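Local coordinates for protein ricin B lectin (Clostridium thermocellum, PDB 3VSF) that acts as an exo-beta-1,3-galactanase, joining a family 43 glycosyl hydrolase domain to a ricin-type beta-trefoil module that binds galactose, at residues W390-N393 with S397-W400; K410-V415 with R419-K424; V366-G371 with D454-I459; P327-F330 with L336-P339; Y285-T290 with Q322-P327. One frame throughout, in Å; residues are numbered along the deposited sequence.

Interaction 1. Residues W390-N393 with S397-W400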
# COMPACT_ATOMS: atom_id res chain seq x y z
N TRP A 390 29.07 16.86 -6.01
CA TRP A 390 30.32 16.11 -6.04
C TRP A 390 30.93 16.12 -7.43
O TRP A 390 30.27 16.46 -8.41
CB TRP A 390 30.08 14.67 -5.58
CG TRP A 390 31.31 14.01 -5.03
CD1 TRP A 390 32.23 13.28 -5.73
CD2 TRP A 390 31.74 14.01 -3.67
NE1 TRP A 390 33.22 12.83 -4.88
CE2 TRP A 390 32.94 13.27 -3.61
CE3 TRP A 390 31.24 14.58 -2.49
CZ2 TRP A 390 33.64 13.08 -2.42
CZ3 TRP A 390 31.94 14.38 -1.31
CH2 TRP A 390 33.12 13.64 -1.29
N THR A 391 32.21 15.75 -7.51
CA THR A 391 32.92 15.72 -8.78
C THR A 391 32.35 14.64 -9.70
O THR A 391 32.09 13.52 -9.26
CB THR A 391 34.42 15.48 -8.58
OG1 THR A 391 34.97 16.49 -7.73
CG2 THR A 391 35.15 15.51 -9.92
N ASP A 392 32.16 14.98 -10.97
CA ASP A 392 31.66 14.03 -11.95
C ASP A 392 32.57 12.81 -12.02
O ASP A 392 33.66 12.87 -12.59
CB ASP A 392 31.57 14.70 -13.33
CG ASP A 392 30.85 13.83 -14.35
OD1 ASP A 392 30.85 12.59 -14.19
OD2 ASP A 392 30.30 14.39 -15.32
N ASN A 393 32.13 11.71 -11.43
CA ASN A 393 32.91 10.48 -11.42
C ASN A 393 32.17 9.31 -12.09
O ASN A 393 32.55 8.15 -11.92
CB ASN A 393 33.32 10.10 -10.00
CG ASN A 393 32.14 9.75 -9.12
OD1 ASN A 393 31.00 10.07 -9.44
ND2 ASN A 393 32.41 9.09 -8.00
N SER A 397 25.16 7.13 -8.05
CA SER A 397 24.52 8.13 -7.20
C SER A 397 24.35 9.47 -7.90
O SER A 397 23.55 10.31 -7.48
CB SER A 397 25.32 8.32 -5.91
OG SER A 397 25.49 7.09 -5.23
N GLN A 398 25.09 9.68 -8.98
CA GLN A 398 25.07 10.95 -9.70
C GLN A 398 24.21 10.87 -10.96
O GLN A 398 24.26 11.77 -11.81
CB GLN A 398 26.49 11.39 -10.05
CG GLN A 398 27.39 11.58 -8.84
CD GLN A 398 28.80 11.99 -9.22
OE1 GLN A 398 29.19 11.89 -10.39
NE2 GLN A 398 29.56 12.46 -8.25
N GLN A 399 23.42 9.81 -11.08
CA GLN A 399 22.54 9.64 -12.23
C GLN A 399 21.08 9.75 -11.81
O GLN A 399 20.69 9.22 -10.77
CB GLN A 399 22.81 8.29 -12.90
CG GLN A 399 24.29 8.05 -13.20
CD GLN A 399 24.54 6.74 -13.92
OE1 GLN A 399 23.71 6.28 -14.71
NE2 GLN A 399 25.68 6.12 -13.64
N TRP A 400 20.28 10.44 -12.61
CA TRP A 400 18.90 10.74 -12.23
C TRP A 400 17.91 10.54 -13.37
O TRP A 400 18.17 10.93 -14.51
CB TRP A 400 18.81 12.18 -11.71
CG TRP A 400 19.76 12.47 -10.58
CD1 TRP A 400 21.09 12.77 -10.69
CD2 TRP A 400 19.45 12.49 -9.18
NE1 TRP A 400 21.63 12.97 -9.44
CE2 TRP A 400 20.64 12.81 -8.50
CE3 TRP A 400 18.29 12.28 -8.44
CZ2 TRP A 400 20.70 12.92 -7.11
CZ3 TRP A 400 18.35 12.38 -7.07
CH2 TRP A 400 19.54 12.70 -6.41

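Interaction 2. Residues K410-V415 with R419-K424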
# COMPACT_ATOMS: atom_id res chain seq x y z
N LYS A 410 8.17 17.80 -12.79
CA LYS A 410 8.69 16.46 -12.99
C LYS A 410 9.29 15.90 -11.70
O LYS A 410 9.56 16.64 -10.76
CB LYS A 410 9.75 16.46 -14.09
CG LYS A 410 9.22 16.79 -15.48
CD LYS A 410 10.35 17.03 -16.46
CE LYS A 410 9.83 17.23 -17.87
NZ LYS A 410 9.14 16.00 -18.38
N LYS A 411 9.51 14.59 -11.68
CA LYS A 411 10.15 13.93 -10.55
C LYS A 411 11.61 13.63 -10.86
O LYS A 411 11.92 12.98 -11.86
CB LYS A 411 9.43 12.62 -10.21
CG LYS A 411 8.41 12.73 -9.09
CD LYS A 411 7.79 11.38 -8.79
CE LYS A 411 8.86 10.34 -8.49
NZ LYS A 411 8.29 8.98 -8.30
N ILE A 412 12.51 14.12 -10.01
CA ILE A 412 13.92 13.81 -10.15
C ILE A 412 14.27 12.62 -9.27
O ILE A 412 14.41 12.76 -8.05
CB ILE A 412 14.80 15.02 -9.78
CG1 ILE A 412 14.38 16.25 -10.58
CG2 ILE A 412 16.27 14.70 -10.01
CD1 ILE A 412 15.22 17.48 -10.30
N VAL A 413 14.41 11.45 -9.88
CA VAL A 413 14.63 10.22 -9.14
C VAL A 413 16.06 9.72 -9.26
O VAL A 413 16.61 9.65 -10.36
CB VAL A 413 13.67 9.10 -9.61
CG1 VAL A 413 13.78 7.89 -8.71
CG2 VAL A 413 12.24 9.62 -9.65
N ASN A 414 16.66 9.36 -8.13
CA ASN A 414 18.01 8.81 -8.12
C ASN A 414 18.02 7.42 -8.74
O ASN A 414 17.03 6.69 -8.63
CB ASN A 414 18.56 8.77 -6.69
CG ASN A 414 20.06 8.56 -6.65
OD1 ASN A 414 20.53 7.43 -6.46
ND2 ASN A 414 20.82 9.64 -6.80
N VAL A 415 19.12 7.05 -9.38
CA VAL A 415 19.21 5.75 -10.03
C VAL A 415 19.64 4.66 -9.05
O VAL A 415 18.99 3.61 -8.95
CB VAL A 415 20.17 5.77 -11.23
CG1 VAL A 415 20.43 4.36 -11.74
CG2 VAL A 415 19.61 6.65 -12.34
N ARG A 419 14.71 6.59 -4.73
CA ARG A 419 14.18 7.72 -3.97
C ARG A 419 14.17 9.00 -4.81
O ARG A 419 14.97 9.15 -5.73
CB ARG A 419 14.97 7.91 -2.68
CG ARG A 419 15.16 6.62 -1.91
CD ARG A 419 15.76 6.86 -0.53
NE ARG A 419 15.98 5.60 0.17
CZ ARG A 419 15.03 4.92 0.80
NH1 ARG A 419 13.78 5.38 0.82
NH2 ARG A 419 15.32 3.79 1.42
N ALA A 420 13.27 9.92 -4.47
CA ALA A 420 13.11 11.15 -5.24
C ALA A 420 13.73 12.35 -4.55
O ALA A 420 13.86 12.38 -3.32
CB ALA A 420 11.64 11.40 -5.52
N LEU A 421 14.12 13.35 -5.34
CA LEU A 421 14.65 14.59 -4.80
C LEU A 421 13.55 15.28 -4.01
O LEU A 421 12.49 15.60 -4.55
CB LEU A 421 15.14 15.50 -5.93
CG LEU A 421 15.97 16.72 -5.52
CD1 LEU A 421 17.23 16.29 -4.78
CD2 LEU A 421 16.32 17.55 -6.74
N ASP A 422 13.81 15.51 -2.72
CA ASP A 422 12.77 15.99 -1.82
C ASP A 422 13.25 17.17 -0.98
O ASP A 422 14.37 17.18 -0.48
CB ASP A 422 12.32 14.85 -0.90
CG ASP A 422 11.23 15.27 0.06
OD1 ASP A 422 11.56 15.82 1.13
OD2 ASP A 422 10.04 15.06 -0.26
N VAL A 423 12.38 18.17 -0.82
CA VAL A 423 12.66 19.28 0.08
C VAL A 423 12.24 18.90 1.50
O VAL A 423 11.05 18.85 1.81
CB VAL A 423 11.91 20.56 -0.35
CG1 VAL A 423 12.28 21.72 0.56
CG2 VAL A 423 12.22 20.89 -1.80
N LYS A 424 13.23 18.64 2.34
CA LYS A 424 12.99 18.14 3.70
C LYS A 424 11.85 18.85 4.42
O LYS A 424 11.80 20.08 4.48
CB LYS A 424 14.28 18.25 4.52
CG LYS A 424 14.18 17.70 5.93
CD LYS A 424 15.51 17.84 6.66
CE LYS A 424 15.40 17.41 8.12
NZ LYS A 424 15.04 15.98 8.26

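Interaction 3. Residues V366-G371 with D454-I459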
# COMPACT_ATOMS: atom_id res chain seq x y z
N VAL A 366 24.79 19.23 -13.66
CA VAL A 366 26.06 19.92 -13.44
C VAL A 366 25.85 21.39 -13.06
O VAL A 366 25.20 22.14 -13.79
CB VAL A 366 26.94 19.86 -14.70
CG1 VAL A 366 28.34 20.37 -14.39
CG2 VAL A 366 27.00 18.44 -15.24
N ASN A 367 26.42 21.78 -11.93
CA ASN A 367 26.33 23.16 -11.47
C ASN A 367 27.20 24.09 -12.31
O ASN A 367 28.34 23.76 -12.64
CB ASN A 367 26.73 23.26 -9.99
CG ASN A 367 26.49 24.64 -9.41
OD1 ASN A 367 25.52 25.31 -9.77
ND2 ASN A 367 27.37 25.07 -8.51
N LYS A 368 26.66 25.25 -12.66
CA LYS A 368 27.37 26.21 -13.48
C LYS A 368 28.59 26.78 -12.77
O LYS A 368 29.68 26.86 -13.34
CB LYS A 368 26.44 27.35 -13.92
CG LYS A 368 27.14 28.48 -14.66
CD LYS A 368 27.87 27.98 -15.89
CE LYS A 368 28.62 29.10 -16.59
NZ LYS A 368 29.39 28.61 -17.77
N ASN A 369 28.40 27.17 -11.51
CA ASN A 369 29.46 27.82 -10.74
C ASN A 369 30.58 26.88 -10.29
O ASN A 369 31.76 27.20 -10.43
CB ASN A 369 28.87 28.55 -9.53
CG ASN A 369 29.94 29.14 -8.63
OD1 ASN A 369 30.53 30.18 -8.94
ND2 ASN A 369 30.21 28.47 -7.51
N SER A 370 30.20 25.72 -9.76
CA SER A 370 31.17 24.79 -9.19
C SER A 370 31.68 23.78 -10.20
O SER A 370 32.83 23.33 -10.12
CB SER A 370 30.57 24.06 -7.99
OG SER A 370 29.52 23.20 -8.39
N GLY A 371 30.83 23.41 -11.15
CA GLY A 371 31.18 22.38 -12.12
C GLY A 371 30.94 21.00 -11.55
O GLY A 371 31.18 19.99 -12.22
N ASP A 454 21.81 28.20 -23.19
CA ASP A 454 23.10 27.51 -23.20
C ASP A 454 23.04 26.14 -22.53
O ASP A 454 24.07 25.60 -22.12
CB ASP A 454 24.17 28.38 -22.55
CG ASP A 454 25.51 28.28 -23.25
OD1 ASP A 454 25.52 28.07 -24.48
OD2 ASP A 454 26.56 28.41 -22.57
N GLY A 455 21.84 25.58 -22.43
CA GLY A 455 21.66 24.26 -21.86
C GLY A 455 21.58 24.25 -20.35
O GLY A 455 21.66 23.19 -19.73
N TYR A 456 21.41 25.42 -19.76
CA TYR A 456 21.27 25.54 -18.31
C TYR A 456 19.83 25.85 -17.92
O TYR A 456 19.11 26.52 -18.65
CB TYR A 456 22.22 26.60 -17.75
CG TYR A 456 23.66 26.13 -17.64
CD1 TYR A 456 24.10 25.48 -16.49
CD2 TYR A 456 24.56 26.34 -18.67
CE1 TYR A 456 25.41 25.05 -16.38
CE2 TYR A 456 25.87 25.91 -18.56
CZ TYR A 456 26.29 25.27 -17.42
OH TYR A 456 27.60 24.84 -17.31
N TYR A 457 19.42 25.37 -16.75
CA TYR A 457 18.05 25.55 -16.28
C TYR A 457 18.00 26.06 -14.84
O TYR A 457 18.96 25.91 -14.08
CB TYR A 457 17.27 24.24 -16.36
CG TYR A 457 17.20 23.63 -17.74
CD1 TYR A 457 16.19 23.98 -18.63
CD2 TYR A 457 18.13 22.68 -18.15
CE1 TYR A 457 16.12 23.42 -19.89
CE2 TYR A 457 18.06 22.11 -19.41
CZ TYR A 457 17.06 22.49 -20.27
OH TYR A 457 16.99 21.93 -21.53
N LYS A 458 16.87 26.66 -14.48
CA LYS A 458 16.58 26.97 -13.09
C LYS A 458 15.50 26.01 -12.60
O LYS A 458 14.34 26.11 -12.99
CB LYS A 458 16.10 28.42 -12.93
CG LYS A 458 17.18 29.47 -13.16
CD LYS A 458 16.68 30.86 -12.81
CE LYS A 458 15.46 31.24 -13.64
NZ LYS A 458 14.95 32.59 -13.30
N ILE A 459 15.90 25.08 -11.74
CA ILE A 459 14.98 24.05 -11.26
C ILE A 459 14.26 24.50 -9.99
O ILE A 459 14.83 24.48 -8.90
CB ILE A 459 15.73 22.73 -10.98
CG1 ILE A 459 16.67 22.41 -12.14
CG2 ILE A 459 14.73 21.60 -10.76
CD1 ILE A 459 17.53 21.19 -11.91

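Interaction 4. Residues P327-F330 with L336-P339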
# COMPACT_ATOMS: atom_id res chain seq x y z
N PRO A 327 4.37 -1.30 -3.56
CA PRO A 327 5.30 -2.16 -2.83
C PRO A 327 5.47 -1.70 -1.39
O PRO A 327 5.60 -0.50 -1.14
CB PRO A 327 6.61 -1.99 -3.59
CG PRO A 327 6.53 -0.61 -4.15
CD PRO A 327 5.08 -0.39 -4.49
N LEU A 328 5.46 -2.64 -0.45
CA LEU A 328 5.70 -2.32 0.95
C LEU A 328 7.16 -2.61 1.29
O LEU A 328 7.56 -3.76 1.40
CB LEU A 328 4.78 -3.13 1.86
CG LEU A 328 4.93 -2.89 3.37
CD1 LEU A 328 4.61 -1.44 3.71
CD2 LEU A 328 4.05 -3.84 4.16
N ASN A 329 7.95 -1.55 1.45
CA ASN A 329 9.38 -1.69 1.68
C ASN A 329 9.76 -1.66 3.16
O ASN A 329 9.17 -0.93 3.95
CB ASN A 329 10.15 -0.61 0.91
CG ASN A 329 9.91 -0.69 -0.59
OD1 ASN A 329 9.79 -1.77 -1.16
ND2 ASN A 329 9.83 0.47 -1.23
N PHE A 330 10.76 -2.47 3.52
CA PHE A 330 11.23 -2.53 4.90
C PHE A 330 12.63 -1.94 5.04
O PHE A 330 13.63 -2.63 4.81
CB PHE A 330 11.23 -3.99 5.39
CG PHE A 330 9.86 -4.56 5.62
CD1 PHE A 330 9.32 -4.62 6.89
CD2 PHE A 330 9.11 -5.03 4.56
CE1 PHE A 330 8.06 -5.14 7.11
CE2 PHE A 330 7.85 -5.56 4.77
CZ PHE A 330 7.32 -5.61 6.04
N LEU A 336 9.10 0.90 8.33
CA LEU A 336 8.45 0.52 7.08
C LEU A 336 8.21 1.73 6.18
O LEU A 336 8.08 2.85 6.66
CB LEU A 336 7.13 -0.21 7.35
CG LEU A 336 7.21 -1.69 7.74
CD1 LEU A 336 8.02 -1.89 9.01
CD2 LEU A 336 5.81 -2.26 7.90
N GLU A 337 8.15 1.48 4.88
CA GLU A 337 7.96 2.53 3.89
C GLU A 337 6.91 2.12 2.86
O GLU A 337 6.91 0.99 2.38
CB GLU A 337 9.28 2.84 3.19
CG GLU A 337 9.13 3.49 1.82
CD GLU A 337 10.45 3.57 1.07
OE1 GLU A 337 10.42 3.61 -0.18
OE2 GLU A 337 11.51 3.60 1.72
N LEU A 338 6.02 3.05 2.53
CA LEU A 338 4.99 2.79 1.53
C LEU A 338 4.94 3.93 0.52
O LEU A 338 4.19 4.89 0.70
CB LEU A 338 3.63 2.59 2.20
CG LEU A 338 2.50 1.96 1.38
CD1 LEU A 338 1.78 2.99 0.53
CD2 LEU A 338 3.03 0.81 0.53
N PRO A 339 5.75 3.82 -0.55
CA PRO A 339 5.86 4.86 -1.57
C PRO A 339 4.72 4.79 -2.58
O PRO A 339 4.14 3.72 -2.78
CB PRO A 339 7.18 4.52 -2.26
CG PRO A 339 7.26 3.03 -2.15
CD PRO A 339 6.64 2.69 -0.81

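Interaction 5. Residues Y285-T290 with Q322-P327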
# COMPACT_ATOMS: atom_id res chain seq x y z
N TYR A 285 -2.53 7.91 -0.16
CA TYR A 285 -2.54 8.03 -1.62
C TYR A 285 -3.94 7.79 -2.18
O TYR A 285 -4.11 7.06 -3.16
CB TYR A 285 -1.53 7.06 -2.23
CG TYR A 285 -0.16 7.14 -1.59
CD1 TYR A 285 0.36 8.36 -1.19
CD2 TYR A 285 0.59 6.00 -1.37
CE1 TYR A 285 1.60 8.45 -0.59
CE2 TYR A 285 1.84 6.07 -0.78
CZ TYR A 285 2.34 7.30 -0.39
OH TYR A 285 3.58 7.38 0.20
N ARG A 286 -4.93 8.40 -1.54
CA ARG A 286 -6.33 8.25 -1.94
C ARG A 286 -6.75 6.78 -2.03
O ARG A 286 -7.27 6.34 -3.05
CB ARG A 286 -6.60 8.95 -3.27
CG ARG A 286 -6.55 10.47 -3.19
CD ARG A 286 -7.42 11.10 -4.26
NE ARG A 286 -6.94 10.83 -5.61
CZ ARG A 286 -7.70 10.88 -6.70
NH1 ARG A 286 -8.99 11.18 -6.59
NH2 ARG A 286 -7.18 10.63 -7.89
N SER A 287 -6.51 6.04 -0.95
CA SER A 287 -6.91 4.64 -0.90
C SER A 287 -7.04 4.15 0.54
O SER A 287 -6.65 4.85 1.48
CB SER A 287 -5.89 3.76 -1.64
OG SER A 287 -4.75 3.53 -0.83
N GLN A 288 -7.61 2.96 0.70
CA GLN A 288 -7.71 2.33 2.00
C GLN A 288 -7.12 0.93 1.92
O GLN A 288 -7.47 0.15 1.03
CB GLN A 288 -9.16 2.27 2.46
CG GLN A 288 -9.34 1.79 3.89
CD GLN A 288 -10.80 1.70 4.30
OE1 GLN A 288 -11.70 1.73 3.46
NE2 GLN A 288 -11.04 1.59 5.60
N PRO A 289 -6.20 0.60 2.85
CA PRO A 289 -5.55 -0.71 2.85
C PRO A 289 -6.56 -1.84 2.93
O PRO A 289 -7.56 -1.73 3.64
CB PRO A 289 -4.70 -0.68 4.13
CG PRO A 289 -5.30 0.40 4.97
CD PRO A 289 -5.80 1.42 4.00
N THR A 290 -6.31 -2.92 2.19
CA THR A 290 -7.23 -4.05 2.19
C THR A 290 -6.52 -5.37 2.47
O THR A 290 -7.07 -6.26 3.11
CB THR A 290 -8.01 -4.15 0.86
OG1 THR A 290 -9.05 -5.14 0.98
CG2 THR A 290 -7.09 -4.53 -0.29
N GLN A 322 -11.77 2.05 -7.78
CA GLN A 322 -10.51 1.69 -8.43
C GLN A 322 -9.54 1.07 -7.44
O GLN A 322 -9.78 1.09 -6.23
CB GLN A 322 -9.90 2.92 -9.10
CG GLN A 322 -10.73 3.48 -10.24
CD GLN A 322 -10.56 4.97 -10.42
OE1 GLN A 322 -10.14 5.68 -9.51
NE2 GLN A 322 -10.89 5.47 -11.61
N TYR A 323 -8.45 0.51 -7.94
CA TYR A 323 -7.48 -0.17 -7.09
C TYR A 323 -6.13 0.54 -7.05
O TYR A 323 -5.75 1.21 -8.01
CB TYR A 323 -7.29 -1.62 -7.54
CG TYR A 323 -8.59 -2.36 -7.75
CD1 TYR A 323 -9.33 -2.85 -6.68
CD2 TYR A 323 -9.08 -2.58 -9.03
CE1 TYR A 323 -10.52 -3.52 -6.87
CE2 TYR A 323 -10.27 -3.25 -9.24
CZ TYR A 323 -10.98 -3.72 -8.16
OH TYR A 323 -12.17 -4.40 -8.36
N VAL A 324 -5.42 0.39 -5.94
CA VAL A 324 -4.10 0.98 -5.78
C VAL A 324 -3.12 -0.04 -5.21
O VAL A 324 -3.21 -0.40 -4.04
CB VAL A 324 -4.15 2.21 -4.85
CG1 VAL A 324 -2.74 2.68 -4.51
CG2 VAL A 324 -4.94 3.34 -5.50
N TRP A 325 -2.20 -0.50 -6.05
CA TRP A 325 -1.19 -1.45 -5.61
C TRP A 325 0.19 -0.80 -5.52
O TRP A 325 0.64 -0.14 -6.45
CB TRP A 325 -1.14 -2.66 -6.55
CG TRP A 325 -2.34 -3.55 -6.44
CD1 TRP A 325 -3.48 -3.31 -5.73
CD2 TRP A 325 -2.51 -4.84 -7.05
NE1 TRP A 325 -4.36 -4.36 -5.87
CE2 TRP A 325 -3.79 -5.31 -6.67
CE3 TRP A 325 -1.72 -5.63 -7.88
CZ2 TRP A 325 -4.28 -6.54 -7.10
CZ3 TRP A 325 -2.21 -6.85 -8.31
CH2 TRP A 325 -3.48 -7.29 -7.91
N LEU A 326 0.85 -1.01 -4.39
CA LEU A 326 2.17 -0.43 -4.15
C LEU A 326 3.05 -1.43 -3.42
O LEU A 326 2.54 -2.32 -2.73
CB LEU A 326 2.05 0.85 -3.33
CG LEU A 326 1.14 1.95 -3.88
CD1 LEU A 326 0.91 3.03 -2.84
CD2 LEU A 326 1.72 2.54 -5.16
N PRO A 327 4.37 -1.30 -3.56
CA PRO A 327 5.30 -2.16 -2.83
C PRO A 327 5.47 -1.70 -1.39
O PRO A 327 5.60 -0.50 -1.14
CB PRO A 327 6.61 -1.99 -3.59
CG PRO A 327 6.53 -0.61 -4.15
CD PRO A 327 5.08 -0.39 -4.49

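Interaction 1. Residues W390-N393 with S397-W400
The glutamine of a QxW motif, Q398 of Q398-Q399-W400, reaches across a surface loop of the ricin-type beta-trefoil to the backbone of T391 and N393. The loop joins strand 385-390 to strand 400-404. Both ends of the Q398 amide are used. As donor, NE2 of Q398 gives a hydrogen to O of T391 at 2.9 Å, with an N-H...O angle of 164°. This nitrogen lies above the carbonyl plane of T391, while the T391 oxygen lies close to the amide plane of Q398. As acceptor, OE1 of Q398 takes the N-H of N393, with N393 N to Q398 OE1 at 3.1 Å, and this bond is also nearly straight. Two bonds from one flat group fix its rotation and hold the T391-N393 backbone against it. The chain of Q398 leaves its backbone with CG anti to the carbonyl carbon (chi1 -59°). It then runs extended, which carries the amide to the loop from alongside V373 and D375. T391 turns its own hydroxyl away from this contact, to D477. Q399 and W400 point elsewhere. W400 sends its indole inward, where NE1 bonds to O of L374 and the ring packs on I412. Q399 returns its side-chain nitrogen to O of S395. The amide also lies beside the start of the W390 side chain. The indole and amide planes there are 51° apart, and NE2 of Q398 comes 3.5 Å from CB of W390 and 3.8 Å from CD1 of W390.

Interaction 2. Residues K410-V415 with R419-K424
The carbonyl oxygen of I412 is gripped by two groups of the other strand. The N-H of L421 bonds to I412 O, with L421 N to I412 O at 2.8 Å and an angle of 162°. CA of A420 adds a C-H...O contact to I412 O at 3.5 Å. The oxygen of R419 is met in the same way from the other side of the pairing. It accepts the N-H of N414, with N414 N to R419 O at 2.9 Å, and CA of V413 lies 3.6 Å from R419 O. V413 and A420 are the bridged pair between these two bonds. Their CA atoms are only 4.3 Å apart. The strands swing apart quickly on leaving this point, because their directions differ by 113°. This crossing belongs to the beta-trefoil. Strand 409-414 runs in the sheet that includes strands 400-404 and 447-453, and strand 420-423 turns off to pair with strand 432-437. I412 and L421 send their side chains the same way, side by side, into the apolar interior. CD1 of I412 meets CD2 of L421 at 3.7 Å, and W400, W447 and F449 pack round I412. CG of L421 stands anti to the backbone N (chi1 -169°), which brings its CD2 methyl to the isoleucine. K411 passes A420, with its CE 4.2 Å from CB of A420, and its NZ goes on to a salt bridge with E355. N414 bonds through ND2 to O of S397. Further along, D422 turns away from strand 409-414. It is a galactose-binding residue, and its OD2 accepts a hydrogen from NE2 of Q445.

Interaction 3. Residues V366-G371 with D454-I459
K368 lies over one face of the Y456 ring and crosses it at about a right angle. CB of K368 sits 3.5 Å from CE1 of Y456. CG of K368 is above the ring. CD of K368 comes down near the phenol end, 3.5 Å from CZ of Y456 and 3.5 Å from OH of Y456. The contact is therefore made by the methylene part of the lysine. Its ammonium lies past the ring, with NZ of K368 4.2 Å from OH of Y456. V366 adds its carbonyl, with O of V366 3.9 Å from CE1 of Y456. The lysine reaches this place because CG is anti to the backbone N (chi1 173°) and the chain then bends at chi2 (57°), which lays its methylenes across the ring. The carboxylate of D454 is on the same side of the protein, with OD2 of D454 5.6 Å from NZ of K368. The charges do not touch, and any attraction is probably modest.

Behind K368 the chain leaves strand 363-367 in a short helical turn, closed by the N-H of G371 bonding to O of N367, with G371 N to N367 O at 2.9 Å. The positive phi of G371 suits glycine. Strand 494-498 runs between the two strands concerned, bonding V366 through K495 and Y457 through W494, and Y456 also rests on K495. Tyrosine and lysine thus meet over the start of the middle strand. The contact lies where strand 363-367 pairs with the last strand, 494-498, with 456-461 next to that. This early-to-late pairing is how a ricin-type beta-trefoil closes on itself.

Interaction 4. Residues P327-F330 with L336-P339
E337 can be followed from CB to its tip along N329. CB of E337 lies 3.8 Å from O of N329. The chain then runs extended, with CG anti to the backbone N (chi1 157°), and keeps alongside the asparagine. CD of E337 comes 3.9 Å from ND2 of N329. At the tip OE1 of E337 accepts a weak hydrogen bond from ND2 of N329, at 3.4 Å, and the amide and carboxylate planes stand almost square to each other. OE2 forms a salt bridge with R419 of the lectin module. In the backbone, N329 and E337 form an antiparallel hydrogen-bonded pair, with N329 N to E337 O at 2.9 Å and E337 N to N329 O at 2.8 Å. It belongs to the hairpin of strands 322-330 and 336-337, in a blade sheet of the family 43 beta-propeller. On the other face L336 lies beside the F330 ring, with CG of L336 3.6 Å from CE1 of F330. The ring of P339 lies near the N329 amide, with CG of P339 3.7 Å from ND2 of N329. One carboxylate thus serves both the hairpin and the other domain. The nearby guanidinium would probably favour its charged form.

Interaction 5. Residues Y285-T290 with Q322-P327
Y285 starts the contact by turning the edge of its ring to L326. CD1 of L326 lies near the ring plane, 3.3 Å from CD2 of Y285 and 3.8 Å from CE2 of Y285. With CG anti to the carbonyl carbon (chi1 -50°), the tyrosine swings its ring toward L326, and the two side chains approach at a slant. At the far end of the ring the phenol OH bonds to the carbonyl oxygen of L338. The ring also touches N440, a galactose-binding residue of the lectin module. The backbone nitrogen of Y285 is held by OD1 of N281. Both Y285 and R286 have left-handed backbone angles, and their two carbonyl oxygens are bound by the guanidinium of R309. R286 points its own side chain to the surface. S287 then brings the chain back to strand 322-327. Its CB meets V324, 4.0 Å from CB of V324 and 4.0 Å from CG2 of V324. The hydroxyl stands between the backbone N and the carbonyl carbon (chi1 79°), and it is hydrogen-bonded to O of T284 and OH of Y305. At Q288 the chain enters strand 288-296. From here it pairs with strand 301-309, Q288 with D308 and T290 with M306. That strand separates it from strand 322-330 in this blade of the family 43 beta-propeller.

The close side-chain contacts are between carbon atoms, and no hydrogen bond crosses. The polar groups of Y285 and S287 find partners elsewhere, so the tyrosine edge, the serine CB, V324 and L326 can meet through apolar contact.

Overall arrangement
Along the chain, interactions 5 and 4 come first, in the beta-propeller. They share P327 and strand 322-330, their centres are 13 Å apart, and Y285 bonds to L338 between them. Interactions 1, 2 and 3 lie in the beta-trefoil. Interactions 1 and 2 follow one another inside the long loop that interaction 3 closes, and a hydrogen bond from N414 to S397 joins 1 to 2. Interactions 2 and 3 reach the same sheet and touch through I412 and I459. The domains meet between interactions 4 and 2, centres 16 Å apart, where E337 and R419 form a salt bridge. The hydrolase domain is thus linked directly to the strand pair that holds galactose-binding D422.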